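Local coordinates for putative ABC transporter (Thermobispora bispora, PDB 4PE6), which serves as the solute-binding protein of an ABC transporter, probably for a carbohydrate or related solute, at the (2R,3S)-2,3,4-trihydroxybutanoic acid site. Sequence-based numbering; all coordinates share one arbitrary frame.

The (2R,3S)-2,3,4-trihydroxybutanoic acid site. Residues 30, 32-33, 113, 128, 131, 155, 160, 164, 188, 258-259. With LTH ((2R,3S)-2,3,4-trihydroxybutanoic acid), chain B.
Trp32, with its indole CG set anti to the backbone N (chi1 -176°), lays one face of its six-membered ring under the four-carbon sugar acid in this solute-binding protein of the periplasmic-binding-protein family, an aromatic platform of the kind common in sugar-binding members. C2 of LTH sits 3.6 Å from the centroid of that Trp32 ring, a CH-pi contact displaced toward the rim. A nearly straight hydrogen bond in the indole plane, from Trp32 NE1 to the backbone O of Ser259 (2.9 Å), meets that carbonyl from above its plane and fixes the rotation of the indole. An alanine here would remove this platform and its bond to Ser259, and would probably leave the ligand carbons poorly packed and the Ser259 segment less firmly held. The protein hides all 266 Å² of the ligand. Its carboxylate oxygen O accepts from both Asn30 ND2 and Arg33 NE: Asn30 ND2 reaches LTH O at 3.0 Å in the plane of its amide, almost perfectly straight (177° at H), while Arg33 NE adds a salt bridge. Asn30 is itself oriented by its OD1, which accepts the backbone N of Arg33 at 2.8 Å. Bent at chi2 (-71°), Arg33 also brings NE to the O2 hydroxyl, tilted out of the guanidinium plane. Asp113 straddles two hydroxyls, which donate to its carboxylate: the syn lone pair of Asp113 OD1 takes LTH O4 at 2.5 Å and that of Asp113 OD2 takes LTH O2 at 2.6 Å, a pairing that would favour a polyol with this spacing. Ser259 OG shares a further hydrogen bond with O4, whereas O3 reaches the backbone N of Val155 through a water. Trp131 presents its edge to O4, its ring clamped between CA of selenomethionine Met258 and, toward the rim of the opposite face, the selenium of selenomethionine Met164.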
loop_
_atom_site.group_PDB
_atom_site.type_symbol
_atom_site.label_atom_id
_atom_site.label_comp_id
_atom_site.label_asym_id
_atom_site.label_seq_id
_atom_site.Cartn_x
_atom_site.Cartn_y
_atom_site.Cartn_z
ATOM N N ASN A 30 4.804 -2.786 -8.803
ATOM C CA ASN A 30 4.815 -1.360 -8.538
ATOM C C ASN A 30 5.860 -1.052 -7.472
ATOM O O ASN A 30 6.323 -1.943 -6.745
ATOM C CB ASN A 30 3.404 -0.795 -8.209
ATOM C CG ASN A 30 2.945 -1.103 -6.777
ATOM O OD1 ASN A 30 3.727 -1.041 -5.832
ATOM N ND2 ASN A 30 1.653 -1.401 -6.615
ATOM N N TRP A 32 5.770 0.674 -4.745
ATOM C CA TRP A 32 5.329 0.582 -3.349
ATOM C C TRP A 32 5.623 -0.838 -2.841
ATOM O O TRP A 32 6.160 -1.031 -1.749
ATOM C CB TRP A 32 3.830 0.959 -3.243
ATOM C CG TRP A 32 3.273 0.993 -1.838
ATOM C CD1 TRP A 32 3.058 2.094 -1.078
ATOM C CD2 TRP A 32 2.820 -0.129 -1.052
ATOM N NE1 TRP A 32 2.549 1.732 0.150
ATOM C CE2 TRP A 32 2.369 0.380 0.181
ATOM C CE3 TRP A 32 2.772 -1.508 -1.266
ATOM C CZ2 TRP A 32 1.877 -0.436 1.191
ATOM C CZ3 TRP A 32 2.282 -2.318 -0.288
ATOM C CH2 TRP A 32 1.817 -1.781 0.939
ATOM N N ARG A 33 5.293 -1.835 -3.658
ATOM C CA ARG A 33 5.491 -3.229 -3.286
ATOM C C ARG A 33 6.975 -3.566 -3.194
ATOM O O ARG A 33 7.382 -4.383 -2.379
ATOM C CB ARG A 33 4.811 -4.154 -4.283
ATOM C CG ARG A 33 3.291 -4.133 -4.254
ATOM C CD ARG A 33 2.685 -4.794 -3.006
ATOM N NE ARG A 33 1.233 -4.708 -3.100
ATOM C CZ ARG A 33 0.383 -5.742 -3.226
ATOM N NH1 ARG A 33 0.787 -6.979 -3.207
ATOM N NH2 ARG A 33 -0.908 -5.505 -3.355
ATOM N N ASP A 113 -1.522 -5.855 4.844
ATOM C CA ASP A 113 -1.913 -4.936 3.784
ATOM C C ASP A 113 -3.165 -5.416 3.069
ATOM O O ASP A 113 -3.296 -5.278 1.844
ATOM C CB ASP A 113 -0.754 -4.763 2.787
ATOM C CG ASP A 113 -1.033 -3.703 1.738
ATOM O OD1 ASP A 113 -1.512 -2.624 2.119
ATOM O OD2 ASP A 113 -0.765 -3.954 0.529
ATOM N N PHE A 128 -7.770 1.646 4.417
ATOM C CA PHE A 128 -7.900 1.928 2.995
ATOM C C PHE A 128 -8.974 2.970 2.750
ATOM O O PHE A 128 -8.834 3.800 1.856
ATOM C CB PHE A 128 -8.124 0.640 2.229
ATOM C CG PHE A 128 -7.107 -0.401 2.558
ATOM C CD1 PHE A 128 -5.750 -0.137 2.354
ATOM C CD2 PHE A 128 -7.469 -1.596 3.132
ATOM C CE1 PHE A 128 -4.790 -1.076 2.693
ATOM C CE2 PHE A 128 -6.515 -2.535 3.455
ATOM C CZ PHE A 128 -5.177 -2.274 3.250
ATOM N N TRP A 131 -7.332 6.403 3.311
ATOM C CA TRP A 131 -6.488 6.699 2.153
ATOM C C TRP A 131 -7.340 7.186 1.010
ATOM O O TRP A 131 -7.157 8.290 0.523
ATOM C CB TRP A 131 -5.687 5.459 1.764
ATOM C CG TRP A 131 -4.862 5.553 0.493
ATOM C CD1 TRP A 131 -4.729 6.619 -0.349
ATOM C CD2 TRP A 131 -4.098 4.497 -0.074
ATOM N NE1 TRP A 131 -3.896 6.287 -1.418
ATOM C CE2 TRP A 131 -3.501 4.991 -1.266
ATOM C CE3 TRP A 131 -3.862 3.175 0.300
ATOM C CZ2 TRP A 131 -2.683 4.207 -2.081
ATOM C CZ3 TRP A 131 -3.027 2.394 -0.516
ATOM C CH2 TRP A 131 -2.437 2.932 -1.686
ATOM N N VAL A 155 -4.471 -1.657 -7.415
ATOM C CA VAL A 155 -4.161 -3.066 -7.621
ATOM C C VAL A 155 -5.463 -3.851 -7.768
ATOM O O VAL A 155 -5.901 -4.542 -6.841
ATOM C CB VAL A 155 -3.240 -3.617 -6.515
ATOM C CG1 VAL A 155 -2.821 -5.046 -6.782
ATOM C CG2 VAL A 155 -1.967 -2.749 -6.441
ATOM N N PRO A 160 -8.015 -4.424 -0.866
ATOM C CA PRO A 160 -7.958 -2.991 -0.648
ATOM C C PRO A 160 -8.392 -2.167 -1.847
ATOM O O PRO A 160 -9.079 -1.168 -1.675
ATOM C CB PRO A 160 -6.472 -2.727 -0.319
ATOM C CG PRO A 160 -5.969 -4.027 0.197
ATOM C CD PRO A 160 -6.727 -5.074 -0.580
HETATM N N MSE A 164 -11.334 0.665 -1.839
HETATM C CA MSE A 164 -11.042 2.056 -2.153
HETATM C C MSE A 164 -11.839 2.529 -3.320
HETATM O O MSE A 164 -12.276 3.675 -3.317
HETATM C CB MSE A 164 -9.538 2.269 -2.360
HETATM C CG MSE A 164 -8.816 1.922 -1.060
HETATM SE SE MSE A 164 -6.942 2.566 -0.979
HETATM C CE MSE A 164 -6.035 1.151 -1.944
ATOM N N CYS A 188 -1.375 1.062 -9.171
ATOM C CA CYS A 188 -0.522 1.974 -8.348
ATOM C C CYS A 188 0.914 2.042 -8.871
ATOM O O CYS A 188 1.871 2.148 -8.106
ATOM C CB CYS A 188 -0.516 1.604 -6.866
ATOM S SG CYS A 188 -2.119 1.117 -6.207
HETATM N N MSE A 258 -0.499 7.428 0.875
HETATM C CA MSE A 258 -0.561 6.000 0.563
HETATM C C MSE A 258 -0.555 5.251 1.863
HETATM O O MSE A 258 -0.265 5.811 2.931
HETATM C CB MSE A 258 0.651 5.496 -0.259
HETATM C CG MSE A 258 0.780 6.181 -1.598
HETATM SE SE MSE A 258 2.031 5.248 -2.802
HETATM C CE MSE A 258 0.822 3.790 -3.397
ATOM N N SER A 259 -0.904 3.979 1.786
ATOM C CA SER A 259 -0.627 3.023 2.844
ATOM C C SER A 259 0.868 2.919 3.128
ATOM O O SER A 259 1.712 3.402 2.332
ATOM C CB SER A 259 -1.180 1.651 2.460
ATOM O OG SER A 259 -0.583 1.202 1.243
HETATM O O1 LTH B . 0.101 0.231 -3.565
HETATM C C1 LTH B . 0.001 -1.022 -3.293
HETATM O O LTH B . 0.484 -1.960 -3.963
HETATM C C2 LTH B . -0.698 -1.428 -1.973
HETATM O O2 LTH B . -0.773 -2.870 -1.846
HETATM C C3 LTH B . -2.111 -0.890 -1.891
HETATM O O3 LTH B . -2.877 -1.376 -2.992
HETATM C C4 LTH B . -2.760 -1.390 -0.585
HETATM O O4 LTH B . -2.008 -0.779 0.496
HETATM O O HOH W 1 -4.832 -0.740 -4.778
#